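Local coordinates for Exo-beta-1,4-mannosidase (PDB 4LYP), which probably hydrolyses beta-1,4-linked mannosides from the non-reducing end as an exo-acting glycoside hydrolase family 5 enzyme, with transglycosylation activity too, at residues 285-295 / 331-341. Sequence-based numbering, arbitrary orientation.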
# COMPACT_ATOMS: atom_id res chain seq x y z
N ILE A 285 11.45 -10.33 8.97
CA ILE A 285 10.92 -9.80 7.72
C ILE A 285 10.81 -10.97 6.77
O ILE A 285 11.82 -11.50 6.31
CB ILE A 285 11.79 -8.64 7.17
CG1 ILE A 285 11.80 -7.44 8.12
CG2 ILE A 285 11.31 -8.26 5.74
CD1 ILE A 285 10.50 -6.67 8.24
N ASP A 286 9.59 -11.41 6.47
CA ASP A 286 9.42 -12.65 5.74
C ASP A 286 9.53 -12.54 4.26
O ASP A 286 9.86 -13.50 3.57
CB ASP A 286 8.02 -13.24 6.10
CG ASP A 286 7.97 -13.69 7.53
OD1 ASP A 286 8.70 -14.65 7.88
OD2 ASP A 286 7.19 -13.09 8.31
N TYR A 287 9.22 -11.36 3.70
CA TYR A 287 9.27 -11.17 2.28
C TYR A 287 9.67 -9.76 1.97
O TYR A 287 9.75 -8.95 2.91
CB TYR A 287 7.99 -11.60 1.51
CG TYR A 287 6.81 -10.70 1.81
CD1 TYR A 287 5.97 -10.92 2.90
CD2 TYR A 287 6.48 -9.65 0.92
CE1 TYR A 287 4.81 -10.13 3.13
CE2 TYR A 287 5.35 -8.86 1.11
CZ TYR A 287 4.54 -9.10 2.21
OH TYR A 287 3.40 -8.34 2.44
N THR A 288 9.94 -9.48 0.70
CA THR A 288 10.47 -8.16 0.28
C THR A 288 9.47 -7.45 -0.62
O THR A 288 8.63 -8.11 -1.25
CB THR A 288 11.85 -8.29 -0.35
OG1 THR A 288 11.73 -8.86 -1.68
CG2 THR A 288 12.77 -9.22 0.49
N THR A 289 9.59 -6.14 -0.71
CA THR A 289 8.70 -5.34 -1.53
C THR A 289 9.51 -4.35 -2.30
O THR A 289 10.62 -4.00 -1.94
CB THR A 289 7.61 -4.62 -0.77
OG1 THR A 289 8.16 -3.62 0.11
CG2 THR A 289 6.73 -5.55 0.00
N CYS A 290 8.88 -3.82 -3.39
CA CYS A 290 9.36 -2.64 -4.07
C CYS A 290 8.17 -1.82 -4.52
O CYS A 290 7.04 -2.35 -4.67
CB CYS A 290 10.31 -3.07 -5.24
SG CYS A 290 9.57 -4.08 -6.51
N HIS A 291 8.42 -0.51 -4.66
CA HIS A 291 7.42 0.45 -5.15
C HIS A 291 8.10 1.17 -6.27
O HIS A 291 9.20 1.73 -6.10
CB HIS A 291 7.10 1.50 -4.10
CG HIS A 291 6.48 1.02 -2.81
ND1 HIS A 291 6.04 1.87 -1.84
CD2 HIS A 291 6.25 -0.24 -2.35
CE1 HIS A 291 5.56 1.16 -0.81
NE2 HIS A 291 5.68 -0.10 -1.08
N CYS A 292 7.50 1.21 -7.49
CA CYS A 292 8.15 1.82 -8.64
C CYS A 292 7.35 3.03 -9.11
O CYS A 292 6.15 2.87 -9.51
CB CYS A 292 8.25 0.79 -9.77
SG CYS A 292 9.12 1.52 -11.22
N TRP A 293 7.96 4.23 -9.05
CA TRP A 293 7.27 5.51 -9.32
C TRP A 293 7.98 6.38 -10.28
O TRP A 293 8.69 7.31 -9.91
CB TRP A 293 6.98 6.21 -7.99
CG TRP A 293 5.92 5.50 -7.19
CD1 TRP A 293 6.01 4.84 -6.01
CD2 TRP A 293 4.56 5.40 -7.64
NE1 TRP A 293 4.76 4.28 -5.67
CE2 TRP A 293 3.89 4.64 -6.68
CE3 TRP A 293 3.86 5.88 -8.76
CZ2 TRP A 293 2.52 4.40 -6.78
CZ3 TRP A 293 2.52 5.62 -8.89
CH2 TRP A 293 1.87 4.84 -7.92
N VAL A 294 7.80 6.10 -11.59
CA VAL A 294 8.61 6.78 -12.59
C VAL A 294 8.37 8.30 -12.63
O VAL A 294 9.33 9.07 -12.82
CB VAL A 294 8.51 6.12 -13.98
CG1 VAL A 294 9.30 4.82 -14.00
CG2 VAL A 294 7.06 6.00 -14.48
N GLU A 295 7.14 8.79 -12.51
CA GLU A 295 6.95 10.24 -12.58
C GLU A 295 7.53 10.89 -11.31
O GLU A 295 8.26 11.88 -11.41
CB GLU A 295 5.46 10.58 -12.73
CG GLU A 295 5.19 12.07 -12.77
CD GLU A 295 3.77 12.48 -13.00
OE1 GLU A 295 2.91 11.60 -13.29
OE2 GLU A 295 3.49 13.66 -12.88
N LYS A 331 14.22 -14.68 -0.43
CA LYS A 331 12.88 -14.33 0.06
C LYS A 331 12.05 -13.92 -1.15
O LYS A 331 12.57 -13.38 -2.13
CB LYS A 331 12.95 -13.19 1.07
CG LYS A 331 13.62 -13.62 2.38
CD LYS A 331 13.68 -12.52 3.40
CE LYS A 331 14.23 -13.08 4.70
NZ LYS A 331 14.47 -12.09 5.74
N PRO A 332 10.73 -14.05 -1.06
CA PRO A 332 9.86 -13.55 -2.19
C PRO A 332 9.90 -12.08 -2.34
O PRO A 332 10.26 -11.33 -1.40
CB PRO A 332 8.46 -14.03 -1.75
CG PRO A 332 8.68 -15.14 -0.80
CD PRO A 332 9.93 -14.77 -0.05
N ILE A 333 9.41 -11.60 -3.48
CA ILE A 333 9.27 -10.14 -3.71
C ILE A 333 7.95 -9.87 -4.35
O ILE A 333 7.44 -10.61 -5.21
CB ILE A 333 10.44 -9.59 -4.57
CG1 ILE A 333 10.31 -8.08 -4.68
CG2 ILE A 333 10.57 -10.31 -5.93
CD1 ILE A 333 11.58 -7.41 -5.16
N VAL A 334 7.32 -8.77 -3.89
CA VAL A 334 6.07 -8.26 -4.46
C VAL A 334 6.32 -6.78 -4.84
O VAL A 334 6.82 -6.00 -4.04
CB VAL A 334 4.95 -8.33 -3.43
CG1 VAL A 334 3.63 -7.75 -4.00
CG2 VAL A 334 4.70 -9.76 -2.94
N MET A 335 5.92 -6.39 -6.08
CA MET A 335 5.92 -4.96 -6.43
C MET A 335 4.57 -4.40 -5.95
O MET A 335 3.54 -4.39 -6.69
CB MET A 335 6.11 -4.71 -7.92
CG MET A 335 6.09 -3.23 -8.21
SD MET A 335 6.77 -2.76 -9.84
CE MET A 335 5.64 -3.54 -10.93
N GLU A 336 4.55 -4.00 -4.68
CA GLU A 336 3.30 -3.73 -3.98
C GLU A 336 2.79 -2.29 -4.26
O GLU A 336 1.72 -1.96 -3.75
CB GLU A 336 3.41 -3.97 -2.48
CG GLU A 336 4.21 -2.92 -1.79
CD GLU A 336 4.27 -3.04 -0.28
OE1 GLU A 336 3.65 -4.00 0.26
OE2 GLU A 336 4.92 -2.17 0.35
N GLU A 337 3.54 -1.50 -5.02
CA GLU A 337 3.01 -0.24 -5.58
C GLU A 337 3.65 -0.04 -6.92
O GLU A 337 4.89 -0.18 -7.07
CB GLU A 337 3.37 1.01 -4.78
CG GLU A 337 2.79 1.05 -3.36
CD GLU A 337 2.92 2.43 -2.74
OE1 GLU A 337 3.34 3.39 -3.41
OE2 GLU A 337 2.60 2.57 -1.52
N PHE A 338 2.87 0.48 -7.87
CA PHE A 338 3.38 1.13 -9.09
C PHE A 338 2.22 1.82 -9.73
O PHE A 338 1.05 1.43 -9.51
CB PHE A 338 4.04 0.13 -10.08
CG PHE A 338 3.07 -0.76 -10.78
CD1 PHE A 338 2.47 -1.87 -10.17
CD2 PHE A 338 2.67 -0.43 -12.09
CE1 PHE A 338 1.51 -2.64 -10.83
CE2 PHE A 338 1.71 -1.22 -12.74
CZ PHE A 338 1.15 -2.32 -12.12
N GLY A 339 2.50 2.79 -10.60
CA GLY A 339 1.37 3.45 -11.27
C GLY A 339 1.90 4.48 -12.25
O GLY A 339 3.09 4.75 -12.38
N MET A 340 0.94 5.05 -13.02
CA MET A 340 1.24 6.05 -14.05
C MET A 340 -0.00 6.93 -14.22
O MET A 340 -1.13 6.46 -14.06
CB MET A 340 1.67 5.36 -15.35
CG MET A 340 1.96 6.31 -16.47
SD MET A 340 2.78 5.54 -17.90
CE MET A 340 4.47 5.41 -17.29
N ALA A 341 0.29 8.18 -14.58
CA ALA A 341 -0.73 9.21 -14.83
C ALA A 341 -1.49 8.92 -16.12
O ALA A 341 -1.11 8.09 -16.96
CB ALA A 341 -0.03 10.55 -14.95
O HOH W 1 3.05 -6.74 0.24
O HOH W 2 5.74 3.86 -11.97
O HOH W 3 4.43 7.43 -12.28
O HOH W 4 3.00 9.03 -14.32
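Thr288 to Cys292 and Ile333 to Phe338 are neighbouring parallel strands of the TIM barrel. At the start, Pro332 O is held twice by Thr288. Thr288 N lies 2.8 Å and Thr288 OG1 2.9 Å from Pro332 O, and they reach it from opposite faces of the carbonyl plane. Val334 N then bonds Thr288 O, and Cys290 N bonds Val334 O. Glu336 is an extra residue in the register, a beta bulge: Cys290 lies beside Met335, but His291 lies beside Glu337. The bulge brings both glutamates to His291. Glu336 CG sits between its backbone N and carbonyl carbon (chi1 73°), and the extended chain beyond it carries the carboxylate to the ring edge. His291 NE2 donates to Glu336 OE2 at 2.6 Å, nearly straight (174°), in the ring plane and onto the anti lone pair. Glu337 lies over one ring face, with CG 3.6 Å from the centroid of the His291 ring. Its carboxylate is stacked on the ring, the planes 14° apart. Helix 308-329 links the strands in a beta-alpha-beta crossover and packs Phe318 against Cys290 and Cys292. The two glutamates face the barrel interior. His291 ND1 bonds Glu238, and Arg97 forms a salt bridge with Glu337. Glu337, at the end of the seventh barrel strand, is in the position of the family 5 nucleophile and probably has that role. Trp293 NE1 lies 2.8 Å from Glu337 OE1, whose position is less certain. The Trp293 ring also lies over the backbone of Phe338 and Gly339, with CZ3 3.3 Å from Gly339 N. Trp293 touches the bound guanidine. Further on, a water bridges Cys292 O, Val294 N and Gly339 O.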